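Local structure of serine acetyltransferase 1, putative (Entamoeba histolytica, 7BW9) at residues Gln200-Gly205 and Val230-Gly235; Ile192-Arg197 and Ile226-Val231; Ala252-Thr257 and Val266-His271. The protein probably transfers an acetyl group from acetyl-CoA to serine as a serine O-acetyltransferase of cysteine biosynthesis, and is seen here with cysteine bound. All blocks are in the same frame, centred on the assembly; numbering follows the deposited sequence. Where two conformers were deposited one is given.

All three contacts lie in the left-handed beta-helix and join neighbouring coils. Contacts 1 and 2, with centres 12 Å apart, share Val230 and Val231 and follow the same two coils: contact 2 stacks one corner, contact 1 the next, with the side entering it on one coil and the side leaving it on the other. A probable hydrogen bond from Ile232 N to Arg197 O, 2.9 Å, ties them. Contact 3 is one coil further on, 11 Å from contact 1 between centres, and Asn253 N probably bonds Ala234 O at 2.9 Å. A bound cysteine lies about 6 Å from the Gln200 side chain; those of Arg197 and Ala252 are about 8 and 11 Å from one.

Contact 1. Residues Gln200-Gly205 and Val230-Gly235; sequences QSVTLG and VVIGAG
Gln200-Ser201 and Ala234-Gly235 are stacked corners of consecutive coils in the left-handed beta-helix, and the touching parts of the two segments run 108° apart because one leads into the corner while the other leaves it. Gly235 N donates to Gln200 O at 3.0 Å. Ala234 CA also leans on Gln200 O, 3.2 Å away, in a CA-H...O contact. Ser201 and Gly235 both have positive phi, as the sharp turn requires; glycine adopts this readily. Beside the backbone, the methyl CB of Ala234 is small enough to sit against the amide of Gln200, 3.7 Å from NE2. In Gln200, CG sits between the backbone N and the carbonyl carbon (chi1 58°), and the bend at chi2 then sets CD; NE2 is satisfied by Thr203 OG1 of the second subunit, which places this corner at the trimer interface. Inside the helix the branched, apolar residues fill the core. Val202 crosses Ile232 at about a right angle, with its CG1 3.8 Å from Ile232 CG2, while its CG2 rests 3.3 Å from Gly233 O. Leu204 and Ile232 meet tip to tip, Leu204 CD2 3.8 Å from Ile232 CD1.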
loop_
_atom_site.group_PDB
_atom_site.type_symbol
_atom_site.label_atom_id
_atom_site.label_comp_id
_atom_site.label_asym_id
_atom_site.label_seq_id
_atom_site.Cartn_x
_atom_site.Cartn_y
_atom_site.Cartn_z
ATOM N N GLN A 200 -11.622 -5.016 -0.980
ATOM C CA GLN A 200 -10.651 -4.262 -0.189
ATOM C C GLN A 200 -10.975 -4.321 1.301
ATOM O O GLN A 200 -12.135 -4.441 1.699
ATOM C CB GLN A 200 -10.609 -2.796 -0.641
ATOM C CG GLN A 200 -11.938 -2.031 -0.575
ATOM C CD GLN A 200 -12.826 -2.275 -1.777
ATOM O OE1 GLN A 200 -12.640 -3.249 -2.514
ATOM N NE2 GLN A 200 -13.810 -1.398 -1.982
ATOM N N SER A 201 -9.924 -4.224 2.125
ATOM C CA SER A 201 -10.026 -4.064 3.576
ATOM C C SER A 201 -10.640 -5.276 4.270
ATOM O O SER A 201 -11.108 -5.169 5.398
ATOM C CB SER A 201 -10.810 -2.800 3.940
ATOM O OG SER A 201 -10.446 -1.719 3.090
ATOM N N VAL A 202 -10.614 -6.437 3.641
ATOM C CA VAL A 202 -11.186 -7.643 4.222
ATOM C C VAL A 202 -10.100 -8.377 4.994
ATOM O O VAL A 202 -8.995 -8.597 4.479
ATOM C CB VAL A 202 -11.791 -8.540 3.133
ATOM C CG1 VAL A 202 -11.991 -9.964 3.651
ATOM C CG2 VAL A 202 -13.094 -7.927 2.613
ATOM N N THR A 203 -10.407 -8.750 6.233
ATOM C CA THR A 203 -9.535 -9.601 7.027
ATOM C C THR A 203 -10.150 -10.984 7.188
ATOM O O THR A 203 -11.320 -11.117 7.587
ATOM C CB THR A 203 -9.265 -8.995 8.406
ATOM O OG1 THR A 203 -8.477 -7.810 8.268
ATOM C CG2 THR A 203 -8.519 -9.989 9.293
ATOM N N LEU A 204 -9.357 -12.007 6.885
ATOM C CA LEU A 204 -9.632 -13.374 7.310
ATOM C C LEU A 204 -8.518 -13.695 8.295
ATOM O O LEU A 204 -7.484 -14.266 7.944
ATOM C CB LEU A 204 -9.678 -14.358 6.103
ATOM C CG LEU A 204 -10.734 -14.046 5.031
ATOM C CD1 LEU A 204 -10.527 -14.877 3.774
ATOM C CD2 LEU A 204 -12.126 -14.309 5.574
ATOM N N GLY A 205 -8.711 -13.257 9.532
ATOM C CA GLY A 205 -7.618 -13.188 10.476
ATOM C C GLY A 205 -7.876 -13.964 11.743
ATOM O O GLY A 205 -8.856 -14.706 11.840
ATOM N N VAL A 230 -18.191 -17.967 -1.957
ATOM C CA VAL A 230 -18.355 -16.976 -0.893
ATOM C C VAL A 230 -17.928 -15.611 -1.411
ATOM O O VAL A 230 -16.888 -15.487 -2.070
ATOM C CB VAL A 230 -17.548 -17.380 0.353
ATOM C CG1 VAL A 230 -17.505 -16.235 1.397
ATOM C CG2 VAL A 230 -18.134 -18.643 0.968
ATOM N N VAL A 231 -18.726 -14.576 -1.120
ATOM C CA VAL A 231 -18.386 -13.187 -1.435
ATOM C C VAL A 231 -18.258 -12.415 -0.127
ATOM O O VAL A 231 -19.172 -12.444 0.708
ATOM C CB VAL A 231 -19.438 -12.520 -2.341
ATOM C CG1 VAL A 231 -19.049 -11.081 -2.622
ATOM C CG2 VAL A 231 -19.637 -13.291 -3.635
ATOM N N ILE A 232 -17.145 -11.709 0.051
ATOM C CA ILE A 232 -16.915 -10.933 1.268
ATOM C C ILE A 232 -16.712 -9.470 0.899
ATOM O O ILE A 232 -15.700 -9.106 0.276
ATOM C CB ILE A 232 -15.740 -11.472 2.084
ATOM C CG1 ILE A 232 -15.882 -12.988 2.229
ATOM C CG2 ILE A 232 -15.721 -10.806 3.450
ATOM C CD1 ILE A 232 -14.721 -13.646 2.925
ATOM N N GLY A 233 -17.672 -8.628 1.319
ATOM C CA GLY A 233 -17.685 -7.229 0.946
ATOM C C GLY A 233 -16.687 -6.377 1.719
ATOM O O GLY A 233 -16.165 -6.774 2.752
ATOM N N ALA A 234 -16.448 -5.174 1.187
ATOM C CA ALA A 234 -15.371 -4.308 1.657
ATOM C C ALA A 234 -15.405 -4.119 3.166
ATOM O O ALA A 234 -16.467 -3.930 3.761
ATOM C CB ALA A 234 -15.465 -2.947 0.967
ATOM N N GLY A 235 -14.233 -4.196 3.789
ATOM C CA GLY A 235 -14.127 -3.906 5.208
ATOM C C GLY A 235 -14.620 -4.980 6.154
ATOM O O GLY A 235 -14.517 -4.793 7.369
#

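Contact 2. Residues Ile192-Arg197 and Ile226-Val231; sequences IGNWCR and IGDFVV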
loop_
_atom_site.group_PDB
_atom_site.type_symbol
_atom_site.label_atom_id
_atom_site.label_comp_id
_atom_site.label_asym_id
_atom_site.label_seq_id
_atom_site.Cartn_x
_atom_site.Cartn_y
_atom_site.Cartn_z
ATOM N N ILE A 192 -9.574 -21.240 1.775
ATOM C CA ILE A 192 -10.529 -20.585 0.898
ATOM C C ILE A 192 -10.898 -21.570 -0.193
ATOM O O ILE A 192 -10.008 -22.158 -0.818
ATOM C CB ILE A 192 -9.939 -19.302 0.281
ATOM C CG1 ILE A 192 -9.681 -18.232 1.355
ATOM C CG2 ILE A 192 -10.848 -18.779 -0.835
ATOM C CD1 ILE A 192 -8.696 -17.136 0.870
ATOM N N GLY A 193 -12.201 -21.741 -0.429
ATOM C CA GLY A 193 -12.690 -22.643 -1.457
ATOM C C GLY A 193 -12.602 -22.066 -2.858
ATOM O O GLY A 193 -11.768 -21.203 -3.147
ATOM N N ASN A 194 -13.489 -22.538 -3.741
ATOM C CA ASN A 194 -13.479 -22.169 -5.153
ATOM C C ASN A 194 -14.475 -21.047 -5.435
ATOM O O ASN A 194 -15.499 -20.908 -4.757
ATOM C CB ASN A 194 -13.810 -23.375 -6.041
ATOM C CG ASN A 194 -12.902 -24.572 -5.775
ATOM O OD1 ASN A 194 -11.704 -24.425 -5.524
ATOM N ND2 ASN A 194 -13.484 -25.767 -5.800
ATOM N N TRP A 195 -14.155 -20.245 -6.454
ATOM C CA TRP A 195 -15.017 -19.157 -6.918
ATOM C C TRP A 195 -15.324 -18.153 -5.810
ATOM O O TRP A 195 -16.425 -17.612 -5.741
ATOM C CB TRP A 195 -16.319 -19.706 -7.534
ATOM C CG TRP A 195 -16.107 -20.080 -8.967
ATOM C CD1 TRP A 195 -15.922 -21.327 -9.463
ATOM C CD2 TRP A 195 -15.998 -19.184 -10.083
ATOM N NE1 TRP A 195 -15.719 -21.275 -10.820
ATOM C CE2 TRP A 195 -15.759 -19.971 -11.227
ATOM C CE3 TRP A 195 -16.071 -17.790 -10.224
ATOM C CZ2 TRP A 195 -15.615 -19.420 -12.496
ATOM C CZ3 TRP A 195 -15.916 -17.241 -11.485
ATOM C CH2 TRP A 195 -15.693 -18.055 -12.606
ATOM N N CYS A 196 -14.367 -17.884 -4.932
ATOM C CA CYS A 196 -14.575 -16.849 -3.931
ATOM C C CYS A 196 -14.152 -15.488 -4.465
ATOM O O CYS A 196 -13.303 -15.379 -5.361
ATOM C CB CYS A 196 -13.824 -17.188 -2.648
ATOM S SG CYS A 196 -14.606 -18.651 -1.867
ATOM N N ARG A 197 -14.791 -14.451 -3.926
ATOM C CA ARG A 197 -14.526 -13.063 -4.287
ATOM C C ARG A 197 -14.406 -12.252 -3.008
ATOM O O ARG A 197 -15.295 -12.295 -2.147
ATOM C CB ARG A 197 -15.625 -12.496 -5.192
ATOM C CG ARG A 197 -15.292 -11.158 -5.845
ATOM C CD ARG A 197 -16.238 -10.861 -7.018
ATOM N NE ARG A 197 -17.558 -10.441 -6.562
ATOM C CZ ARG A 197 -18.664 -11.177 -6.664
ATOM N NH1 ARG A 197 -18.616 -12.376 -7.224
ATOM N NH2 ARG A 197 -19.822 -10.708 -6.201
ATOM N N ILE A 226 -13.284 -20.804 4.578
ATOM C CA ILE A 226 -14.479 -20.394 3.855
ATOM C C ILE A 226 -14.703 -21.346 2.686
ATOM O O ILE A 226 -13.761 -21.888 2.103
ATOM C CB ILE A 226 -14.410 -18.918 3.401
ATOM C CG1 ILE A 226 -13.516 -18.737 2.181
ATOM C CG2 ILE A 226 -13.892 -18.031 4.541
ATOM C CD1 ILE A 226 -13.307 -17.277 1.833
ATOM N N GLY A 227 -15.973 -21.582 2.376
ATOM C CA GLY A 227 -16.367 -22.541 1.357
ATOM C C GLY A 227 -16.277 -21.975 -0.049
ATOM O O GLY A 227 -15.582 -20.994 -0.306
ATOM N N ASP A 228 -17.015 -22.587 -0.963
ATOM C CA ASP A 228 -17.071 -22.143 -2.343
ATOM C C ASP A 228 -18.116 -21.049 -2.525
ATOM O O ASP A 228 -19.101 -20.961 -1.787
ATOM C CB ASP A 228 -17.407 -23.307 -3.286
ATOM C CG ASP A 228 -16.520 -24.526 -3.080
ATOM O OD1 ASP A 228 -15.372 -24.397 -2.598
ATOM O OD2 ASP A 228 -16.986 -25.637 -3.418
ATOM N N PHE A 229 -17.911 -20.234 -3.560
ATOM C CA PHE A 229 -18.859 -19.194 -3.971
ATOM C C PHE A 229 -19.143 -18.184 -2.859
ATOM O O PHE A 229 -20.211 -17.574 -2.825
ATOM C CB PHE A 229 -20.165 -19.810 -4.496
ATOM C CG PHE A 229 -19.943 -20.851 -5.561
ATOM C CD1 PHE A 229 -19.641 -20.470 -6.856
ATOM C CD2 PHE A 229 -20.015 -22.208 -5.260
ATOM C CE1 PHE A 229 -19.409 -21.425 -7.855
ATOM C CE2 PHE A 229 -19.786 -23.175 -6.242
ATOM C CZ PHE A 229 -19.478 -22.777 -7.544
ATOM N N VAL A 230 -18.191 -17.967 -1.957
ATOM C CA VAL A 230 -18.355 -16.976 -0.893
ATOM C C VAL A 230 -17.928 -15.611 -1.411
ATOM O O VAL A 230 -16.888 -15.487 -2.070
ATOM C CB VAL A 230 -17.548 -17.380 0.353
ATOM C CG1 VAL A 230 -17.505 -16.235 1.397
ATOM C CG2 VAL A 230 -18.134 -18.643 0.968
ATOM N N VAL A 231 -18.726 -14.576 -1.120
ATOM C CA VAL A 231 -18.386 -13.187 -1.435
ATOM C C VAL A 231 -18.258 -12.415 -0.127
ATOM O O VAL A 231 -19.172 -12.444 0.708
ATOM C CB VAL A 231 -19.438 -12.520 -2.341
ATOM C CG1 VAL A 231 -19.049 -11.081 -2.622
ATOM C CG2 VAL A 231 -19.637 -13.291 -3.635
HETATM O O HOH W 1 -16.580 -25.737 -6.388
#
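Asn194 is held at both backbone polar atoms: its O takes a hydrogen bond of 2.8 Å from Phe229 N, and its N donates to Asp228 OD1 at 2.9 Å, straight at 172° but reaching the carboxylate oxygen from above its plane. An aspartate suits this place because its short arm brings an acceptor to an NH at the turn. Gly193, having no side chain, lets its CA come 3.4 Å from Asp228 OD1 and close to the Gly227 backbone. One residue on, Trp195 and Phe229 share the same left-handed backbone conformation. The five-membered ring of Trp195 and the Phe229 ring are nearly parallel (6°) but laterally displaced with little overlap, and the closer touch is Trp195 CB on Phe229 CD1 at 3.5 Å. Arg197 N bonds Val230 O at 3.0 Å. The arginine chain bends at chi3 (76°), which places NE, and Val231 CG2 lies over one face of the guanidinium, 3.6 Å from NH2. Inside, Ile192 and Ile226 lie side by side, though a second conformer of Ile226 makes details doubtful.

Second-shell partners hold these groups: Asn194 OD1 accepts from Asn174 N, Arg197 NE bonds Tyr199 OH, Trp195 stacks on His175, and Ser246 OG bonds Asp228 N. A water joins Asn194 ND2 to Asp228 OD2, weakly at the latter. Such residue-over-residue stacking of corners in parallel coils is characteristic of the left-handed beta-helix of hexapeptide-repeat transferases.

Contact 3. Residues Ala252-Thr257 and Val266-His271; sequences ANCWIT and VFISEH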
loop_
_atom_site.group_PDB
_atom_site.type_symbol
_atom_site.label_atom_id
_atom_site.label_comp_id
_atom_site.label_asym_id
_atom_site.label_seq_id
_atom_site.Cartn_x
_atom_site.Cartn_y
_atom_site.Cartn_z
ATOM N N ALA A 252 -20.613 -5.446 3.561
ATOM C CA ALA A 252 -19.496 -4.586 3.928
ATOM C C ALA A 252 -19.470 -4.296 5.423
ATOM O O ALA A 252 -20.511 -4.175 6.062
ATOM C CB ALA A 252 -19.576 -3.274 3.149
ATOM N N ASN A 253 -18.261 -4.199 5.977
ATOM C CA ASN A 253 -17.982 -3.774 7.347
ATOM C C ASN A 253 -18.509 -4.733 8.409
ATOM O O ASN A 253 -18.438 -4.414 9.598
ATOM C CB ASN A 253 -18.517 -2.355 7.619
ATOM C CG ASN A 253 -17.587 -1.300 7.088
ATOM O OD1 ASN A 253 -16.523 -1.627 6.541
ATOM N ND2 ASN A 253 -17.962 -0.030 7.238
ATOM N N CYS A 254 -18.999 -5.910 8.023
ATOM C CA CYS A 254 -19.425 -6.905 9.003
ATOM C C CYS A 254 -18.281 -7.337 9.913
ATOM O O CYS A 254 -17.115 -7.402 9.510
ATOM C CB CYS A 254 -19.990 -8.141 8.306
ATOM S SG CYS A 254 -21.704 -7.943 7.815
ATOM N N TRP A 255 -18.635 -7.682 11.140
ATOM C CA TRP A 255 -17.701 -8.271 12.092
ATOM C C TRP A 255 -18.208 -9.673 12.413
ATOM O O TRP A 255 -19.196 -9.824 13.130
ATOM C CB TRP A 255 -17.588 -7.389 13.327
ATOM C CG TRP A 255 -16.760 -7.932 14.421
ATOM C CD1 TRP A 255 -15.471 -8.362 14.344
ATOM C CD2 TRP A 255 -17.157 -8.085 15.789
ATOM N NE1 TRP A 255 -15.039 -8.782 15.585
ATOM C CE2 TRP A 255 -16.057 -8.613 16.488
ATOM C CE3 TRP A 255 -18.341 -7.820 16.489
ATOM C CZ2 TRP A 255 -16.104 -8.893 17.860
ATOM C CZ3 TRP A 255 -18.390 -8.097 17.849
ATOM C CH2 TRP A 255 -17.278 -8.630 18.518
ATOM N N ILE A 256 -17.548 -10.691 11.863
ATOM C CA ILE A 256 -17.961 -12.090 11.981
ATOM C C ILE A 256 -16.995 -12.803 12.914
ATOM O O ILE A 256 -15.782 -12.807 12.679
ATOM C CB ILE A 256 -17.985 -12.804 10.618
ATOM C CG1 ILE A 256 -18.789 -12.029 9.565
ATOM C CG2 ILE A 256 -18.488 -14.233 10.779
ATOM C CD1 ILE A 256 -20.245 -11.917 9.871
ATOM N N THR A 257 -17.533 -13.428 13.957
ATOM C CA THR A 257 -16.730 -14.165 14.925
ATOM C C THR A 257 -17.326 -15.535 15.229
ATOM O O THR A 257 -16.842 -16.218 16.136
ATOM C CB THR A 257 -16.582 -13.374 16.234
ATOM O OG1 THR A 257 -17.869 -12.904 16.650
ATOM C CG2 THR A 257 -15.633 -12.184 16.064
ATOM N N VAL A 266 -25.315 -12.279 5.076
ATOM C CA VAL A 266 -24.996 -11.668 6.397
ATOM C C VAL A 266 -24.744 -10.175 6.206
ATOM O O VAL A 266 -24.013 -9.812 5.287
ATOM C CB VAL A 266 -23.793 -12.367 7.045
ATOM C CG1 VAL A 266 -23.526 -11.868 8.445
ATOM C CG2 VAL A 266 -23.948 -13.872 7.033
ATOM N N PHE A 267 -25.301 -9.360 7.092
ATOM C CA PHE A 267 -25.181 -7.891 6.966
ATOM C C PHE A 267 -25.332 -7.230 8.337
ATOM O O PHE A 267 -25.948 -7.816 9.235
ATOM C CB PHE A 267 -26.284 -7.392 6.033
ATOM C CG PHE A 267 -27.654 -7.908 6.382
ATOM C CD1 PHE A 267 -28.071 -9.163 5.969
ATOM C CD2 PHE A 267 -28.516 -7.161 7.161
ATOM C CE1 PHE A 267 -29.325 -9.645 6.306
ATOM C CE2 PHE A 267 -29.765 -7.647 7.510
ATOM C CZ PHE A 267 -30.172 -8.886 7.078
ATOM N N ILE A 268 -24.819 -6.006 8.457
ATOM C CA ILE A 268 -24.960 -5.198 9.703
ATOM C C ILE A 268 -26.462 -4.984 9.950
ATOM O O ILE A 268 -27.188 -4.702 8.995
ATOM C CB ILE A 268 -24.129 -3.904 9.607
ATOM C CG1 ILE A 268 -22.631 -4.227 9.559
ATOM C CG2 ILE A 268 -24.473 -2.958 10.745
ATOM C CD1 ILE A 268 -21.792 -3.231 8.810
ATOM N N SER A 269 -26.893 -5.070 11.204
ATOM C CA SER A 269 -28.324 -5.083 11.526
ATOM C C SER A 269 -29.005 -3.751 11.242
ATOM O O SER A 269 -30.205 -3.726 10.944
ATOM C CB SER A 269 -28.545 -5.449 12.999
ATOM O OG SER A 269 -27.864 -6.647 13.349
ATOM N N GLU A 270 -28.275 -2.644 11.337
ATOM C CA GLU A 270 -28.879 -1.325 11.451
ATOM C C GLU A 270 -28.148 -0.321 10.568
ATOM O O GLU A 270 -26.914 -0.307 10.518
ATOM C CB GLU A 270 -28.850 -0.859 12.917
ATOM C CG GLU A 270 -29.558 0.452 13.188
ATOM C CD GLU A 270 -29.755 0.708 14.680
ATOM O OE1 GLU A 270 -29.780 -0.269 15.467
ATOM O OE2 GLU A 270 -29.876 1.891 15.068
ATOM N N HIS A 271 -28.915 0.514 9.867
ATOM C CA HIS A 271 -28.323 1.644 9.165
ATOM C C HIS A 271 -27.773 2.649 10.175
ATOM O O HIS A 271 -28.234 2.713 11.318
ATOM C CB HIS A 271 -29.344 2.352 8.272
ATOM C CG HIS A 271 -29.847 1.519 7.137
ATOM N ND1 HIS A 271 -29.241 1.498 5.899
ATOM C CD2 HIS A 271 -30.910 0.684 7.049
ATOM C CE1 HIS A 271 -29.908 0.688 5.095
ATOM N NE2 HIS A 271 -30.928 0.183 5.768
HETATM O O HOH W 2 -23.097 -5.132 6.107
#
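Ala252 O and Ile268 N are joined through a bridging water, which donates to the carbonyl oxygen at 2.8 Å and accepts from the amide NH at 3.0 Å. The same oxygen is touched by the tip of Ile268, whose CD1 comes within 3.2 Å of Ala252 O, a tight approach, and also packs on Asn253 CB at 3.6 Å. In Ile268, chi1 -66° puts CG1 beside the backbone N, and CD1 beyond it makes the contact. Cys254 presses its sulfur on the backbone of the other segment: SG lies 3.6 Å from Phe267 CA and 3.7 Å from Ile268 N, and a small, weakly polar thiol fits well against such a surface. Deeper in, Ile256 and Val266 point at each other tip to tip, with Ile256 CD1 3.6 Å from Val266 CG1, as apolar residues of the core should.

The corner at Asn253, with positive phi, faces the second subunit, where Lys237 NZ bonds Asn253 OD1. Val266 and Phe267 pair antiparallel with a strand of the third subunit, which carries the sheet across the interface. Strand 264-267 thus packs over the corner and departing side of the preceding coil, at the C-terminal end of a trimeric left-handed beta-helix.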